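Local atomic coordinates of polyhedrin (Operophtera brumata cypovirus 19, PDB entry 5A99), a protein that forms the crystalline matrix of polyhedra, the microcrystalline occlusion bodies that probably shelter cypovirus particles outside the insect host. Residues 27-39 with 48-61. Residues are numbered along the deposited sequence; the frame is centred on the assembly and turned at random.
Sequences YSRDSYIYAHLVL and IIRAQNPRIISRSY
Ile33 and Leu37 pack against residues 48-61 from the same face of their strand, with Ala35 between them. At Ile33, CG1 lies between the backbone N and the carbonyl carbon (chi1 54°). From there CD1 extends to the turn after Asn53 and comes 3.5 Å from Arg55 O. The Ile57 side chain runs counter to that of Ile33 as the two pass. Its CD1 is 4.1 Å from Ile33 CG1 and equally close to Ala35 CB. At Leu37, CB meets Ile49 CB, and Leu37 CD2 is 4.2 Å from Tyr61 CD2.

The two longer strands, 33-40 and 46-53, form an antiparallel beta hairpin. Ile33, Ala35 and Leu37 make hydrogen-bonded pairs with Asn53, Ala51 and Ile49. The chain then folds back, so that strand 56-61 lies over the face carrying Ile33, Ala35 and Leu37. This strand belongs to a second, three-stranded sheet, and the contact therefore joins two layers in the core of the subunit. Asn53 OD1 accepts from Arg55 N, an Asx turn, and from Ile56 N, which makes an Asx motif; the two donors approach from opposite faces of the amide plane. Asn53 ND2 donates to Arg211 O.

Tyr32 lies at the open end of the hairpin. Its CD2 is 3.5 Å from Asn53 C, and CE2 meets Pro54 CD. On the face of the hairpin that carries Tyr34 and His36, Arg50 CG sits over one face of the His36 ring, 3.7 Å from its centroid. The Arg50 chain bends at chi3 (81°), and NE donates to Gln52 OE1 over 2.7 Å. The same OE1 lies at the edge of the Tyr34 ring, in its plane. Tyr232 OH bonds both His36 NE2 and Arg50 NH1, while Arg50 NH2 and Gln52 NE2 reach Asn132 O and Asn133 O of a second subunit.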
loop_
_atom_site.group_PDB
_atom_site.type_symbol
_atom_site.label_atom_id
_atom_site.label_comp_id
_atom_site.label_asym_id
_atom_site.label_seq_id
_atom_site.Cartn_x
_atom_site.Cartn_y
_atom_site.Cartn_z
ATOM N N TYR A 27 24.686 0.650 10.996
ATOM C CA TYR A 27 24.751 2.101 11.189
ATOM C C TYR A 27 24.718 2.860 9.872
ATOM O O TYR A 27 24.409 4.042 9.847
ATOM C CB TYR A 27 26.007 2.501 11.954
ATOM C CG TYR A 27 26.039 2.022 13.384
ATOM C CD1 TYR A 27 25.195 2.576 14.345
ATOM C CD2 TYR A 27 26.918 1.022 13.779
ATOM C CE1 TYR A 27 25.227 2.137 15.668
ATOM C CE2 TYR A 27 26.959 0.576 15.097
ATOM C CZ TYR A 27 26.110 1.136 16.036
ATOM O OH TYR A 27 26.146 0.703 17.342
ATOM N N SER A 28 25.054 2.191 8.779
ATOM C CA SER A 28 24.961 2.818 7.464
ATOM C C SER A 28 23.517 3.048 7.056
ATOM O O SER A 28 22.676 2.161 7.209
ATOM C CB SER A 28 25.639 1.972 6.390
ATOM O OG SER A 28 25.415 2.554 5.112
ATOM N N ARG A 29 23.239 4.242 6.532
ATOM C CA ARG A 29 21.904 4.553 6.035
ATOM C C ARG A 29 21.563 3.708 4.814
ATOM O O ARG A 29 20.426 3.698 4.369
ATOM C CB ARG A 29 21.771 6.043 5.704
ATOM C CG ARG A 29 21.318 6.882 6.889
ATOM C CD ARG A 29 22.459 7.197 7.851
ATOM N NE ARG A 29 22.069 8.272 8.769
ATOM C CZ ARG A 29 22.367 9.557 8.605
ATOM N NH1 ARG A 29 23.098 9.952 7.578
ATOM N NH2 ARG A 29 21.950 10.451 9.490
ATOM N N ASP A 30 22.550 2.994 4.281
ATOM C CA ASP A 30 22.331 2.131 3.126
ATOM C C ASP A 30 22.240 0.666 3.520
ATOM O O ASP A 30 22.436 -0.219 2.691
ATOM C CB ASP A 30 23.454 2.313 2.109
ATOM C CG ASP A 30 23.701 3.762 1.779
ATOM O OD1 ASP A 30 22.714 4.508 1.540
ATOM O OD2 ASP A 30 24.883 4.153 1.785
ATOM N N SER A 31 21.956 0.419 4.788
ATOM C CA SER A 31 21.624 -0.920 5.245
ATOM C C SER A 31 20.131 -0.932 5.553
ATOM O O SER A 31 19.441 0.059 5.335
ATOM C CB SER A 31 22.442 -1.308 6.484
ATOM O OG SER A 31 22.028 -0.603 7.635
ATOM N N TYR A 32 19.641 -2.045 6.074
ATOM C CA TYR A 32 18.221 -2.170 6.348
ATOM C C TYR A 32 17.856 -2.177 7.831
ATOM O O TYR A 32 18.636 -2.594 8.694
ATOM C CB TYR A 32 17.683 -3.440 5.697
ATOM C CG TYR A 32 17.373 -3.240 4.238
ATOM C CD1 TYR A 32 18.369 -3.357 3.285
ATOM C CD2 TYR A 32 16.096 -2.909 3.819
ATOM C CE1 TYR A 32 18.101 -3.164 1.950
ATOM C CE2 TYR A 32 15.815 -2.712 2.493
ATOM C CZ TYR A 32 16.829 -2.840 1.557
ATOM O OH TYR A 32 16.582 -2.662 0.226
ATOM N N ILE A 33 16.649 -1.708 8.114
ATOM C CA ILE A 33 16.021 -2.018 9.383
ATOM C C ILE A 33 14.913 -3.003 9.057
ATOM O O ILE A 33 14.340 -2.991 7.952
ATOM C CB ILE A 33 15.487 -0.778 10.145
ATOM C CG1 ILE A 33 14.556 0.047 9.269
ATOM C CG2 ILE A 33 16.636 0.071 10.641
ATOM C CD1 ILE A 33 13.928 1.229 10.001
ATOM N N TYR A 34 14.646 -3.879 10.015
ATOM C CA TYR A 34 13.712 -4.975 9.811
ATOM C C TYR A 34 12.676 -4.991 10.917
ATOM O O TYR A 34 12.970 -4.699 12.084
ATOM C CB TYR A 34 14.446 -6.328 9.758
ATOM C CG TYR A 34 15.443 -6.427 8.641
ATOM C CD1 TYR A 34 15.036 -6.725 7.348
ATOM C CD2 TYR A 34 16.795 -6.213 8.872
ATOM C CE1 TYR A 34 15.944 -6.802 6.322
ATOM C CE2 TYR A 34 17.707 -6.294 7.853
ATOM C CZ TYR A 34 17.279 -6.601 6.582
ATOM O OH TYR A 34 18.193 -6.680 5.565
ATOM N N ALA A 35 11.457 -5.330 10.518
ATOM C CA ALA A 35 10.344 -5.502 11.429
ATOM C C ALA A 35 9.608 -6.791 11.056
ATOM O O ALA A 35 9.062 -6.912 9.957
ATOM C CB ALA A 35 9.412 -4.305 11.356
ATOM N N HIS A 36 9.612 -7.749 11.977
ATOM C CA HIS A 36 8.936 -9.024 11.770
ATOM C C HIS A 36 7.701 -9.115 12.637
ATOM O O HIS A 36 7.763 -8.888 13.844
ATOM C CB HIS A 36 9.847 -10.190 12.131
ATOM C CG HIS A 36 10.816 -10.567 11.055
ATOM N ND1 HIS A 36 12.096 -10.069 11.007
ATOM C CD2 HIS A 36 10.699 -11.412 10.002
ATOM C CE1 HIS A 36 12.728 -10.580 9.965
ATOM N NE2 HIS A 36 11.898 -11.390 9.331
ATOM N N LEU A 37 6.582 -9.463 12.020
ATOM C CA LEU A 37 5.403 -9.810 12.774
ATOM C C LEU A 37 5.224 -11.313 12.611
ATOM O O LEU A 37 4.965 -11.807 11.509
ATOM C CB LEU A 37 4.188 -9.029 12.273
ATOM C CG LEU A 37 2.859 -9.346 12.963
ATOM C CD1 LEU A 37 2.970 -9.242 14.475
ATOM C CD2 LEU A 37 1.756 -8.418 12.430
ATOM N N VAL A 38 5.420 -12.035 13.705
ATOM C CA VAL A 38 5.360 -13.487 13.682
ATOM C C VAL A 38 4.074 -13.916 14.355
ATOM O O VAL A 38 3.824 -13.575 15.509
ATOM C CB VAL A 38 6.541 -14.113 14.424
ATOM C CG1 VAL A 38 6.500 -15.664 14.320
ATOM C CG2 VAL A 38 7.834 -13.556 13.894
ATOM N N LEU A 39 3.264 -14.667 13.631
ATOM C CA LEU A 39 1.973 -15.102 14.155
ATOM C C LEU A 39 1.970 -16.603 14.388
ATOM O O LEU A 39 2.214 -17.387 13.469
ATOM C CB LEU A 39 0.864 -14.708 13.182
ATOM C CG LEU A 39 0.881 -13.209 12.872
ATOM C CD1 LEU A 39 -0.003 -12.851 11.699
ATOM C CD2 LEU A 39 0.466 -12.437 14.114
ATOM N N ILE A 48 4.836 -15.679 9.094
ATOM C CA ILE A 48 5.820 -14.619 9.251
ATOM C C ILE A 48 5.552 -13.510 8.250
ATOM O O ILE A 48 5.389 -13.749 7.057
ATOM C CB ILE A 48 7.266 -15.162 9.060
ATOM C CG1 ILE A 48 7.521 -16.315 10.028
ATOM C CG2 ILE A 48 8.306 -14.056 9.260
ATOM C CD1 ILE A 48 8.942 -16.865 9.993
ATOM N N ILE A 49 5.475 -12.291 8.759
ATOM C CA ILE A 49 5.360 -11.107 7.917
ATOM C C ILE A 49 6.593 -10.265 8.205
ATOM O O ILE A 49 6.823 -9.873 9.348
ATOM C CB ILE A 49 4.081 -10.315 8.233
ATOM C CG1 ILE A 49 2.840 -11.167 7.944
ATOM C CG2 ILE A 49 4.003 -9.043 7.407
ATOM C CD1 ILE A 49 1.562 -10.521 8.364
ATOM N N ARG A 50 7.411 -10.036 7.183
ATOM C CA ARG A 50 8.563 -9.161 7.323
ATOM C C ARG A 50 8.398 -7.890 6.519
ATOM O O ARG A 50 8.174 -7.916 5.300
ATOM C CB ARG A 50 9.862 -9.827 6.886
ATOM C CG ARG A 50 11.076 -8.924 7.106
ATOM C CD ARG A 50 12.373 -9.568 6.669
ATOM N NE ARG A 50 12.619 -9.484 5.229
ATOM C CZ ARG A 50 12.902 -10.528 4.450
ATOM N NH1 ARG A 50 12.929 -11.753 4.963
ATOM N NH2 ARG A 50 13.156 -10.344 3.149
ATOM N N ALA A 51 8.548 -6.779 7.221
ATOM C CA ALA A 51 8.657 -5.472 6.592
ATOM C C ALA A 51 10.109 -5.030 6.692
ATOM O O ALA A 51 10.802 -5.345 7.666
ATOM C CB ALA A 51 7.772 -4.489 7.286
ATOM N N GLN A 52 10.563 -4.295 5.695
ATOM C CA GLN A 52 11.928 -3.800 5.692
ATOM C C GLN A 52 12.059 -2.542 4.855
ATOM O O GLN A 52 11.317 -2.328 3.889
ATOM C CB GLN A 52 12.882 -4.873 5.163
ATOM C CG GLN A 52 12.768 -5.130 3.674
ATOM C CD GLN A 52 13.565 -6.348 3.214
ATOM O OE1 GLN A 52 13.699 -7.334 3.942
ATOM N NE2 GLN A 52 14.081 -6.288 1.987
ATOM N N ASN A 53 13.037 -1.724 5.222
ATOM C CA ASN A 53 13.271 -0.465 4.557
ATOM C C ASN A 53 14.632 0.092 4.970
ATOM O O ASN A 53 15.097 -0.144 6.094
ATOM C CB ASN A 53 12.155 0.519 4.924
ATOM C CG ASN A 53 12.140 1.745 4.035
ATOM O OD1 ASN A 53 12.780 2.763 4.335
ATOM N ND2 ASN A 53 11.411 1.658 2.929
ATOM N N PRO A 54 15.284 0.829 4.068
ATOM C CA PRO A 54 16.580 1.370 4.494
ATOM C C PRO A 54 16.446 2.445 5.561
ATOM O O PRO A 54 17.428 2.728 6.249
ATOM C CB PRO A 54 17.184 1.944 3.202
ATOM C CG PRO A 54 16.085 1.979 2.204
ATOM C CD PRO A 54 14.881 1.291 2.729
ATOM N N ARG A 55 15.248 2.995 5.742
ATOM C CA ARG A 55 15.083 4.178 6.594
ATOM C C ARG A 55 13.880 4.161 7.530
ATOM O O ARG A 55 14.005 4.488 8.708
ATOM C CB ARG A 55 14.989 5.421 5.721
ATOM C CG ARG A 55 16.292 5.809 5.067
ATOM C CD ARG A 55 16.130 7.097 4.296
ATOM N NE ARG A 55 17.382 7.515 3.686
ATOM C CZ ARG A 55 17.628 8.753 3.265
ATOM N NH1 ARG A 55 16.704 9.707 3.396
ATOM N NH2 ARG A 55 18.802 9.036 2.721
ATOM N N ILE A 56 12.710 3.799 7.010
ATOM C CA ILE A 56 11.483 3.990 7.756
ATOM C C ILE A 56 10.445 2.931 7.418
ATOM O O ILE A 56 10.265 2.549 6.261
ATOM C CB ILE A 56 10.910 5.433 7.534
ATOM C CG1 ILE A 56 9.733 5.705 8.491
ATOM C CG2 ILE A 56 10.514 5.658 6.071
ATOM C CD1 ILE A 56 9.211 7.153 8.450
ATOM N N ILE A 57 9.761 2.460 8.451
ATOM C CA ILE A 57 8.751 1.434 8.293
ATOM C C ILE A 57 7.481 1.877 9.009
ATOM O O ILE A 57 7.499 2.125 10.214
ATOM C CB ILE A 57 9.247 0.074 8.864
ATOM C CG1 ILE A 57 10.418 -0.469 8.033
ATOM C CG2 ILE A 57 8.110 -0.956 8.913
ATOM C CD1 ILE A 57 10.971 -1.810 8.544
ATOM N N SER A 58 6.396 2.015 8.248
ATOM C CA SER A 58 5.053 2.196 8.804
ATOM C C SER A 58 4.117 1.183 8.151
ATOM O O SER A 58 3.953 1.195 6.935
ATOM C CB SER A 58 4.549 3.618 8.538
ATOM O OG SER A 58 3.162 3.737 8.793
ATOM N N ARG A 59 3.503 0.310 8.948
ATOM C CA ARG A 59 2.678 -0.758 8.399
ATOM C C ARG A 59 1.431 -0.975 9.213
ATOM O O ARG A 59 1.431 -0.789 10.424
ATOM C CB ARG A 59 3.446 -2.084 8.371
ATOM C CG ARG A 59 4.738 -2.038 7.606
ATOM C CD ARG A 59 4.513 -2.059 6.107
ATOM N NE ARG A 59 5.786 -2.182 5.413
ATOM C CZ ARG A 59 6.598 -1.157 5.156
ATOM N NH1 ARG A 59 6.255 0.076 5.506
ATOM N NH2 ARG A 59 7.746 -1.366 4.531
ATOM N N SER A 60 0.369 -1.410 8.547
ATOM C CA SER A 60 -0.803 -1.876 9.267
ATOM C C SER A 60 -1.390 -3.085 8.544
ATOM O O SER A 60 -1.245 -3.249 7.316
ATOM C CB SER A 60 -1.834 -0.748 9.473
ATOM O OG SER A 60 -2.298 -0.239 8.237
ATOM N N TYR A 61 -2.011 -3.961 9.324
ATOM C CA TYR A 61 -2.549 -5.199 8.803
ATOM C C TYR A 61 -3.955 -5.381 9.335
ATOM O O TYR A 61 -4.198 -5.312 10.539
ATOM C CB TYR A 61 -1.637 -6.366 9.186
ATOM C CG TYR A 61 -0.229 -6.149 8.701
ATOM C CD1 TYR A 61 0.168 -6.547 7.430
ATOM C CD2 TYR A 61 0.704 -5.516 9.510
ATOM C CE1 TYR A 61 1.461 -6.319 6.982
ATOM C CE2 TYR A 61 1.994 -5.291 9.073
ATOM C CZ TYR A 61 2.367 -5.687 7.807
ATOM O OH TYR A 61 3.659 -5.455 7.386
HETATM O O HOH W 1 19.120 5.328 2.656
#